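Long-range contacts in probable Zn binding protein (Lactobacillus acidophilus, PDB 3Q69), which probably binds mucus, and perhaps zinc, and is represented here by its Muc B2-like domain: residues A[3-8]-A[46-51]; A[15-20]-A[98-103]; A[31-36]-A[58-63]. All blocks are in the same frame, centred on the assembly; numbering follows the deposited sequence.

Interaction 1 (A[3-8]-A[46-51]); sequences EPIKRT and GKEIWD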
loop_
_atom_site.group_PDB
_atom_site.type_symbol
_atom_site.label_atom_id
_atom_site.label_comp_id
_atom_site.label_asym_id
_atom_site.label_seq_id
_atom_site.Cartn_x
_atom_site.Cartn_y
_atom_site.Cartn_z
ATOM N N GLU A 3 -5.489 29.622 -4.296
ATOM C CA GLU A 3 -5.728 29.022 -2.993
ATOM C C GLU A 3 -5.109 27.626 -2.966
ATOM O O GLU A 3 -5.023 26.940 -3.997
ATOM C CB GLU A 3 -7.231 28.905 -2.714
ATOM C CG GLU A 3 -7.968 28.064 -3.741
ATOM C CD GLU A 3 -9.424 27.874 -3.417
ATOM O OE1 GLU A 3 -10.185 27.457 -4.323
ATOM O OE2 GLU A 3 -9.801 28.134 -2.257
ATOM N N PRO A 4 -4.647 27.191 -1.786
ATOM C CA PRO A 4 -4.053 25.862 -1.692
ATOM C C PRO A 4 -5.119 24.771 -1.757
ATOM O O PRO A 4 -6.245 24.943 -1.267
ATOM C CB PRO A 4 -3.355 25.899 -0.337
ATOM C CG PRO A 4 -4.195 26.819 0.445
ATOM C CD PRO A 4 -4.459 27.927 -0.526
ATOM N N ILE A 5 -4.767 23.658 -2.388
ATOM C CA ILE A 5 -5.671 22.520 -2.497
ATOM C C ILE A 5 -4.788 21.284 -2.315
ATOM O O ILE A 5 -3.555 21.388 -2.325
ATOM C CB ILE A 5 -6.394 22.472 -3.882
ATOM C CG1 ILE A 5 -5.361 22.518 -5.012
ATOM C CG2 ILE A 5 -7.405 23.616 -3.999
ATOM C CD1 ILE A 5 -5.926 22.233 -6.405
ATOM N N LYS A 6 -5.400 20.124 -2.126
ATOM C CA LYS A 6 -4.620 18.917 -1.930
ATOM C C LYS A 6 -5.431 17.692 -2.292
ATOM O O LYS A 6 -6.664 17.754 -2.416
ATOM C CB LYS A 6 -4.141 18.827 -0.474
ATOM C CG LYS A 6 -5.255 18.563 0.552
ATOM C CD LYS A 6 -4.774 18.799 1.978
ATOM C CE LYS A 6 -5.911 18.646 2.948
ATOM N NZ LYS A 6 -6.543 17.299 2.855
ATOM N N ARG A 7 -4.732 16.587 -2.524
ATOM C CA ARG A 7 -5.405 15.339 -2.858
ATOM C C ARG A 7 -4.638 14.195 -2.209
ATOM O O ARG A 7 -3.417 14.244 -2.075
ATOM C CB ARG A 7 -5.512 15.152 -4.386
ATOM C CG ARG A 7 -4.194 15.227 -5.149
ATOM C CD ARG A 7 -4.393 14.921 -6.625
ATOM N NE ARG A 7 -3.199 15.179 -7.415
ATOM C CZ ARG A 7 -3.083 14.928 -8.715
ATOM N NH1 ARG A 7 -1.940 15.193 -9.337
ATOM N NH2 ARG A 7 -4.098 14.440 -9.403
ATOM N N THR A 8 -5.373 13.167 -1.798
ATOM C CA THR A 8 -4.787 12.020 -1.123
ATOM C C THR A 8 -5.053 10.670 -1.774
ATOM O O THR A 8 -6.142 10.384 -2.242
ATOM C CB THR A 8 -5.288 11.946 0.321
ATOM O OG1 THR A 8 -4.957 13.162 1.004
ATOM C CG2 THR A 8 -4.650 10.764 1.048
ATOM N N GLY A 46 -10.919 28.858 -11.823
ATOM C CA GLY A 46 -11.073 27.500 -11.320
ATOM C C GLY A 46 -10.008 26.478 -11.708
ATOM O O GLY A 46 -10.074 25.333 -11.283
ATOM N N LYS A 47 -9.014 26.872 -12.490
ATOM C CA LYS A 47 -7.956 25.946 -12.883
ATOM C C LYS A 47 -7.172 25.405 -11.677
ATOM O O LYS A 47 -6.745 26.155 -10.801
ATOM C CB LYS A 47 -6.978 26.634 -13.839
ATOM C CG LYS A 47 -5.843 25.756 -14.265
ATOM C CD LYS A 47 -4.913 26.472 -15.227
ATOM C CE LYS A 47 -4.331 27.743 -14.609
ATOM N NZ LYS A 47 -3.437 28.473 -15.552
ATOM N N GLU A 48 -6.988 24.095 -11.638
ATOM C CA GLU A 48 -6.251 23.465 -10.558
ATOM C C GLU A 48 -4.862 23.155 -11.101
ATOM O O GLU A 48 -4.724 22.470 -12.107
ATOM C CB GLU A 48 -6.957 22.186 -10.101
ATOM C CG GLU A 48 -8.439 22.392 -9.793
ATOM C CD GLU A 48 -8.992 21.336 -8.882
ATOM O OE1 GLU A 48 -8.820 20.141 -9.181
ATOM O OE2 GLU A 48 -9.603 21.694 -7.854
ATOM N N ILE A 49 -3.834 23.669 -10.435
ATOM C CA ILE A 49 -2.466 23.471 -10.893
ATOM C C ILE A 49 -1.669 22.502 -10.035
ATOM O O ILE A 49 -1.483 22.733 -8.846
ATOM C CB ILE A 49 -1.700 24.813 -10.965
ATOM C CG1 ILE A 49 -2.400 25.777 -11.919
ATOM C CG2 ILE A 49 -0.281 24.571 -11.443
ATOM C CD1 ILE A 49 -3.565 26.531 -11.309
ATOM N N TRP A 50 -1.233 21.402 -10.641
ATOM C CA TRP A 50 -0.454 20.395 -9.925
ATOM C C TRP A 50 0.944 20.244 -10.531
ATOM O O TRP A 50 1.080 20.253 -11.742
ATOM C CB TRP A 50 -1.163 19.038 -9.976
ATOM C CG TRP A 50 -2.542 19.037 -9.450
ATOM C CD1 TRP A 50 -3.710 19.091 -10.175
ATOM C CD2 TRP A 50 -2.927 18.958 -8.074
ATOM N NE1 TRP A 50 -4.788 19.045 -9.325
ATOM C CE2 TRP A 50 -4.338 18.962 -8.033
ATOM C CE3 TRP A 50 -2.214 18.886 -6.871
ATOM C CZ2 TRP A 50 -5.051 18.898 -6.830
ATOM C CZ3 TRP A 50 -2.927 18.827 -5.674
ATOM C CH2 TRP A 50 -4.333 18.833 -5.667
ATOM N N ASP A 51 1.981 20.108 -9.706
ATOM C CA ASP A 51 3.329 19.932 -10.253
ATOM C C ASP A 51 3.409 18.567 -10.942
ATOM O O ASP A 51 3.408 17.519 -10.289
ATOM C CB ASP A 51 4.393 20.003 -9.161
ATOM C CG ASP A 51 5.810 20.024 -9.735
ATOM O OD1 ASP A 51 6.098 19.196 -10.634
ATOM O OD2 ASP A 51 6.623 20.861 -9.289
#
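R7 covers one face of the W50 indole, and I5 comes obliquely from the other side of the ring plane. The guanidinium of R7 lies flat on the indole, planes 24° apart, a cation-pi stack in which CZ of R7 sits 4.1 Å from the centroid of the five-membered ring of W50. A CH-pi contact continues this over the benzene half, with R7 CD 4.0 Å from the centroid of the W50 six-membered ring. CG of R7 sits between the backbone N and the carbonyl carbon (chi1 55°), and from there the chain runs extended across the indole. NH1 of R7 also bonds to Q37 on strand 27-42.

The apolar contacts are those of I5: its CD1 lies near the rim, 3.5 Å from W50 CZ2, and touches E48 CB at 3.8 Å. E48 turns its carboxylate to R41, which also pairs with E3. An alanine in place of W50 would probably leave the R7 guanidinium without its aromatic platform and open a gap beside I5.

No hydrogen bond joins 3-8 to 46-51. Strand 27-42 supplies backbone pairing to both, and their contact rests on dispersion and cation-indole attraction at the protein surface.

Interaction 2 (A[15-20]-A[98-103]); sequences IHYRYE and ETVIYS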
loop_
_atom_site.group_PDB
_atom_site.type_symbol
_atom_site.label_atom_id
_atom_site.label_comp_id
_atom_site.label_asym_id
_atom_site.label_seq_id
_atom_site.Cartn_x
_atom_site.Cartn_y
_atom_site.Cartn_z
ATOM N N ILE A 15 -2.157 -8.878 3.870
ATOM C CA ILE A 15 -1.522 -10.186 3.887
ATOM C C ILE A 15 -2.419 -11.239 4.543
ATOM O O ILE A 15 -2.807 -11.102 5.705
ATOM C CB ILE A 15 -0.182 -10.132 4.650
ATOM C CG1 ILE A 15 0.723 -9.067 4.041
ATOM C CG2 ILE A 15 0.509 -11.492 4.588
ATOM C CD1 ILE A 15 1.115 -9.346 2.625
ATOM N N HIS A 16 -2.731 -12.293 3.794
ATOM C CA HIS A 16 -3.579 -13.371 4.288
ATOM C C HIS A 16 -2.702 -14.524 4.757
ATOM O O HIS A 16 -1.632 -14.787 4.183
ATOM C CB HIS A 16 -4.523 -13.859 3.186
ATOM C CG HIS A 16 -5.517 -12.829 2.740
ATOM N ND1 HIS A 16 -6.465 -12.298 3.581
ATOM C CD2 HIS A 16 -5.706 -12.247 1.531
ATOM C CE1 HIS A 16 -7.206 -11.426 2.907
ATOM N NE2 HIS A 16 -6.765 -11.380 1.668
ATOM N N TYR A 17 -3.153 -15.206 5.807
ATOM C CA TYR A 17 -2.420 -16.337 6.353
ATOM C C TYR A 17 -3.364 -17.532 6.407
ATOM O O TYR A 17 -4.335 -17.528 7.147
ATOM C CB TYR A 17 -1.898 -15.996 7.749
ATOM C CG TYR A 17 -0.957 -14.812 7.758
ATOM C CD1 TYR A 17 0.338 -14.929 7.278
ATOM C CD2 TYR A 17 -1.378 -13.561 8.206
ATOM C CE1 TYR A 17 1.189 -13.835 7.239
ATOM C CE2 TYR A 17 -0.530 -12.455 8.173
ATOM C CZ TYR A 17 0.753 -12.605 7.687
ATOM O OH TYR A 17 1.613 -11.533 7.646
ATOM N N ARG A 18 -3.076 -18.542 5.596
ATOM C CA ARG A 18 -3.899 -19.739 5.534
ATOM C C ARG A 18 -3.072 -21.021 5.502
ATOM O O ARG A 18 -1.862 -21.001 5.230
ATOM C CB ARG A 18 -4.791 -19.683 4.295
ATOM C CG ARG A 18 -5.817 -18.569 4.332
ATOM C CD ARG A 18 -6.784 -18.678 3.174
ATOM N NE ARG A 18 -7.992 -17.896 3.395
ATOM C CZ ARG A 18 -9.064 -17.942 2.609
ATOM N NH1 ARG A 18 -9.076 -18.735 1.541
ATOM N NH2 ARG A 18 -10.131 -17.204 2.901
ATOM N N TYR A 19 -3.732 -22.137 5.796
ATOM C CA TYR A 19 -3.082 -23.443 5.757
ATOM C C TYR A 19 -3.352 -23.952 4.346
ATOM O O TYR A 19 -4.202 -23.401 3.644
ATOM C CB TYR A 19 -3.716 -24.385 6.779
ATOM C CG TYR A 19 -3.369 -24.064 8.218
ATOM C CD1 TYR A 19 -2.114 -24.395 8.752
ATOM C CD2 TYR A 19 -4.287 -23.428 9.049
ATOM C CE1 TYR A 19 -1.796 -24.097 10.075
ATOM C CE2 TYR A 19 -3.973 -23.128 10.378
ATOM C CZ TYR A 19 -2.735 -23.462 10.882
ATOM O OH TYR A 19 -2.422 -23.163 12.193
ATOM N N GLU A 20 -2.633 -24.986 3.923
ATOM C CA GLU A 20 -2.826 -25.538 2.585
ATOM C C GLU A 20 -4.284 -25.879 2.298
ATOM O O GLU A 20 -4.739 -25.754 1.162
ATOM C CB GLU A 20 -1.979 -26.789 2.392
ATOM C CG GLU A 20 -0.486 -26.537 2.430
ATOM C CD GLU A 20 0.316 -27.789 2.132
ATOM O OE1 GLU A 20 0.151 -28.792 2.867
ATOM O OE2 GLU A 20 1.109 -27.769 1.162
ATOM N N GLU A 98 -1.591 -10.483 -0.794
ATOM C CA GLU A 98 -1.098 -11.819 -1.059
ATOM C C GLU A 98 -1.395 -12.764 0.096
ATOM O O GLU A 98 -1.815 -12.353 1.187
ATOM C CB GLU A 98 0.405 -11.802 -1.403
ATOM C CG GLU A 98 1.360 -11.078 -0.439
ATOM C CD GLU A 98 2.820 -11.168 -0.903
ATOM O OE1 GLU A 98 3.384 -12.294 -0.981
ATOM O OE2 GLU A 98 3.411 -10.107 -1.197
ATOM N N THR A 99 -1.198 -14.047 -0.150
ATOM C CA THR A 99 -1.449 -15.030 0.873
ATOM C C THR A 99 -0.194 -15.833 1.150
ATOM O O THR A 99 0.539 -16.199 0.237
ATOM C CB THR A 99 -2.566 -15.985 0.428
ATOM O OG1 THR A 99 -3.729 -15.228 0.056
ATOM C CG2 THR A 99 -2.923 -16.950 1.545
ATOM N N VAL A 100 0.038 -16.095 2.428
ATOM C CA VAL A 100 1.159 -16.895 2.865
ATOM C C VAL A 100 0.542 -18.242 3.223
ATOM O O VAL A 100 -0.418 -18.293 3.993
ATOM C CB VAL A 100 1.827 -16.268 4.103
ATOM C CG1 VAL A 100 3.039 -17.109 4.537
ATOM C CG2 VAL A 100 2.273 -14.837 3.772
ATOM N N ILE A 101 1.093 -19.329 2.685
ATOM C CA ILE A 101 0.552 -20.662 2.951
ATOM C C ILE A 101 1.429 -21.494 3.896
ATOM O O ILE A 101 2.653 -21.564 3.745
ATOM C CB ILE A 101 0.345 -21.429 1.616
ATOM C CG1 ILE A 101 -0.722 -20.717 0.785
ATOM C CG2 ILE A 101 -0.048 -22.877 1.872
ATOM C CD1 ILE A 101 -2.092 -20.662 1.467
ATOM N N TYR A 102 0.793 -22.143 4.865
ATOM C CA TYR A 102 1.526 -22.966 5.826
ATOM C C TYR A 102 1.389 -24.453 5.510
ATOM O O TYR A 102 0.284 -24.964 5.368
ATOM C CB TYR A 102 1.034 -22.687 7.251
ATOM C CG TYR A 102 1.359 -21.296 7.750
ATOM C CD1 TYR A 102 2.589 -21.023 8.347
ATOM C CD2 TYR A 102 0.445 -20.244 7.609
ATOM C CE1 TYR A 102 2.908 -19.737 8.793
ATOM C CE2 TYR A 102 0.749 -18.973 8.048
ATOM C CZ TYR A 102 1.985 -18.717 8.638
ATOM O OH TYR A 102 2.298 -17.432 9.047
ATOM N N SER A 103 2.525 -25.128 5.374
ATOM C CA SER A 103 2.557 -26.556 5.091
ATOM C C SER A 103 3.142 -27.329 6.279
ATOM O O SER A 103 4.236 -27.002 6.754
ATOM C CB SER A 103 3.426 -26.823 3.864
ATOM O OG SER A 103 2.852 -26.294 2.684
#
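Y17 and Y102 meet at a ring edge: CB of Y17 lies in the plane of the Y102 ring, 4.0 Å from Y102 CE2, while the Y102 hydroxyl passes 3.6 Å from Y17 CD1 on its way to a bond with P66 O. Y102 CG is anti to the carbonyl carbon (chi1 -67°), which starts the ring toward Y17. Y17 also runs side by side with V100, its CD1 3.8 Å from V100 CB, and Y19 places CD1 against Y102 CB. On this face I15 and E98 point the same way, CD1 touching CG.

On the other face, H16 turns the edge of its imidazole to T99 OG1. Its nitrogens bond outward, ND1 to D28 and NE2 to E97. At the end of the pair the S103 hydroxyl donates to E20, OG to OE2 2.7 Å, from 76° out of the carboxylate plane.

Alternating bonds stitch the parallel backbones, beginning with H16 N to E98 O (2.8 Å) and ending with E20 N to Y102 O, longer at 3.3 Å.

The Y17 face is mostly aromatic and aliphatic, with E98 at one end; round H16 two carboxylates hold the imidazole and would probably favour its protonated form.

Interaction 3 (A[31-36]-A[58-63]); sequences VSLIFT and QTFEAL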
loop_
_atom_site.group_PDB
_atom_site.type_symbol
_atom_site.label_atom_id
_atom_site.label_comp_id
_atom_site.label_asym_id
_atom_site.label_seq_id
_atom_site.Cartn_x
_atom_site.Cartn_y
_atom_site.Cartn_z
ATOM N N VAL A 31 -1.892 -2.871 6.530
ATOM C CA VAL A 31 -1.161 -1.631 6.760
ATOM C C VAL A 31 -1.444 -0.699 5.598
ATOM O O VAL A 31 -1.829 -1.119 4.499
ATOM C CB VAL A 31 0.372 -1.832 6.874
ATOM C CG1 VAL A 31 0.694 -2.506 8.185
ATOM C CG2 VAL A 31 0.897 -2.659 5.711
ATOM N N SER A 32 -1.206 0.575 5.830
ATOM C CA SER A 32 -1.516 1.545 4.813
ATOM C C SER A 32 -0.459 2.602 4.639
ATOM O O SER A 32 0.298 2.901 5.556
ATOM C CB SER A 32 -2.858 2.195 5.159
ATOM O OG SER A 32 -3.069 3.355 4.387
ATOM N N LEU A 33 -0.416 3.175 3.447
ATOM C CA LEU A 33 0.535 4.233 3.139
ATOM C C LEU A 33 -0.310 5.363 2.563
ATOM O O LEU A 33 -1.065 5.180 1.597
ATOM C CB LEU A 33 1.575 3.741 2.125
ATOM C CG LEU A 33 2.531 2.665 2.649
ATOM C CD1 LEU A 33 3.490 2.226 1.584
ATOM C CD2 LEU A 33 3.243 3.191 3.860
ATOM N N ILE A 34 -0.197 6.534 3.172
ATOM C CA ILE A 34 -0.977 7.688 2.751
ATOM C C ILE A 34 -0.092 8.707 2.026
ATOM O O ILE A 34 0.908 9.175 2.554
ATOM C CB ILE A 34 -1.649 8.312 3.979
ATOM C CG1 ILE A 34 -2.368 7.191 4.738
ATOM C CG2 ILE A 34 -2.636 9.422 3.564
ATOM C CD1 ILE A 34 -2.997 7.607 6.084
ATOM N N PHE A 35 -0.487 9.035 0.801
ATOM C CA PHE A 35 0.235 9.968 -0.057
ATOM C C PHE A 35 -0.618 11.212 -0.308
ATOM O O PHE A 35 -1.760 11.118 -0.778
ATOM C CB PHE A 35 0.520 9.316 -1.407
ATOM C CG PHE A 35 1.348 8.075 -1.333
ATOM C CD1 PHE A 35 2.687 8.093 -1.715
ATOM C CD2 PHE A 35 0.796 6.883 -0.888
ATOM C CE1 PHE A 35 3.478 6.925 -1.658
ATOM C CE2 PHE A 35 1.562 5.714 -0.823
ATOM C CZ PHE A 35 2.903 5.736 -1.208
ATOM N N THR A 36 -0.065 12.379 -0.009
ATOM C CA THR A 36 -0.810 13.608 -0.198
ATOM C C THR A 36 -0.002 14.633 -0.964
ATOM O O THR A 36 1.087 15.010 -0.549
ATOM C CB THR A 36 -1.239 14.242 1.156
ATOM O OG1 THR A 36 -2.182 13.387 1.805
ATOM C CG2 THR A 36 -1.931 15.609 0.927
ATOM N N GLN A 58 7.159 5.485 -0.693
ATOM C CA GLN A 58 7.130 5.055 0.705
ATOM C C GLN A 58 7.251 3.525 0.658
ATOM O O GLN A 58 7.018 2.893 -0.382
ATOM C CB GLN A 58 5.807 5.482 1.389
ATOM C CG GLN A 58 5.590 6.970 1.425
ATOM C CD GLN A 58 4.447 7.414 2.314
ATOM O OE1 GLN A 58 4.540 7.383 3.546
ATOM N NE2 GLN A 58 3.351 7.838 1.687
ATOM N N THR A 59 7.563 2.931 1.796
ATOM C CA THR A 59 7.744 1.496 1.842
ATOM C C THR A 59 6.921 0.763 2.869
ATOM O O THR A 59 6.819 1.185 4.018
ATOM C CB THR A 59 9.229 1.132 2.123
ATOM O OG1 THR A 59 10.048 1.618 1.052
ATOM C CG2 THR A 59 9.391 -0.380 2.260
ATOM N N PHE A 60 6.339 -0.342 2.431
ATOM C CA PHE A 60 5.590 -1.234 3.300
ATOM C C PHE A 60 6.747 -2.062 3.869
ATOM O O PHE A 60 7.306 -2.901 3.158
ATOM C CB PHE A 60 4.707 -2.157 2.471
ATOM C CG PHE A 60 3.415 -1.537 2.012
ATOM C CD1 PHE A 60 2.468 -1.073 2.930
ATOM C CD2 PHE A 60 3.090 -1.532 0.657
ATOM C CE1 PHE A 60 1.205 -0.613 2.495
ATOM C CE2 PHE A 60 1.845 -1.082 0.217
ATOM C CZ PHE A 60 0.898 -0.625 1.145
ATOM N N GLU A 61 7.131 -1.818 5.118
ATOM C CA GLU A 61 8.251 -2.548 5.723
ATOM C C GLU A 61 8.135 -4.074 5.672
ATOM O O GLU A 61 7.036 -4.629 5.542
ATOM C CB GLU A 61 8.431 -2.118 7.184
ATOM C CG GLU A 61 8.578 -0.599 7.388
ATOM C CD GLU A 61 9.779 -0.018 6.650
ATOM O OE1 GLU A 61 10.898 -0.572 6.791
ATOM O OE2 GLU A 61 9.603 0.993 5.933
ATOM N N ALA A 62 9.283 -4.738 5.800
ATOM C CA ALA A 62 9.340 -6.195 5.793
ATOM C C ALA A 62 8.412 -6.700 6.892
ATOM O O ALA A 62 8.403 -6.161 7.996
ATOM C CB ALA A 62 10.760 -6.668 6.040
ATOM N N LEU A 63 7.636 -7.733 6.582
ATOM C CA LEU A 63 6.677 -8.291 7.525
ATOM C C LEU A 63 6.953 -9.777 7.746
ATOM O O LEU A 63 6.541 -10.626 6.949
ATOM C CB LEU A 63 5.257 -8.112 6.979
ATOM C CG LEU A 63 4.115 -8.490 7.922
ATOM C CD1 LEU A 63 4.048 -7.463 9.051
ATOM C CD2 LEU A 63 2.804 -8.534 7.149
#
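Q58 reaches across to F35 and I34, and its amide does two things at once. NE2 stands over the centre of the F35 ring, 3.3 Å above its plane, and it donates to I34 O at 2.9 Å. Q58 CG is anti to the carbonyl carbon (chi1 -61°), and the chain runs extended beyond it, which carries the amide out to these two partners. The side chains of Q58 and F35 approach tip to tip, with amide and ring planes steeply inclined at 72°. The I34 oxygen lies close to the amide plane of Q58, as suits the N-H, but the nitrogen sits above the carbonyl plane of I34, 66° out of it: the amide comes down on this carbonyl from the side of the second sheet. The aliphatic part of Q58 is used too: CG packs against F35 CE1 at 3.7 Å, and CB lies near L33 CD1.

T59 presents only backbone, its carbonyl carbon 3.9 Å from L33 CD1, while its side chain turns to E82 on strand 77-86.

F60 then brings one face of its ring against L33. CD1 of L33 stands over the ring centre, 3.6 Å from the F60 centroid, in a CH-pi contact, and L33 CG lies 3.5 Å from F60 CE1. V31 slides past the same ring in the opposite direction, CG2 to F60 CD1 3.6 Å, and S32 CA comes to its edge. Beyond F60 the chain leaves strand 31-36, and L63 packs on Y17 instead.

The two strands run antiparallel but are not paired, their axes 7.8 Å apart at the closest. This is face-to-face packing of two sheets: the antiparallel pair 55-64 and 77-86 lies against the larger mixed sheet in this all-beta Muc B2-like domain of the ubiquitin clan, across a partly buried, largely apolar interface with one polar bond at its Q58 end.

In the fold
The three contacts are spread along an elongated, helix-free domain. Interactions 1 and 2 lie on opposite sides of its centre, 42 Å apart between centres, yet both use the long strand 2-19, one near its start and the other at its end. Interaction 3 sits near the middle and joins the five-stranded mixed sheet to the two-stranded one. It touches both others: T8 meets T36, with a probable hydrogen bond between their hydroxyls, and L63 reaches I15 of interaction 2. Along the chain, the segments of interactions 1 and 3 alternate, whereas both segments of interaction 3 fall between those of interaction 2, which pairs the first and last strands in parallel. One continuous sheet thus links all three.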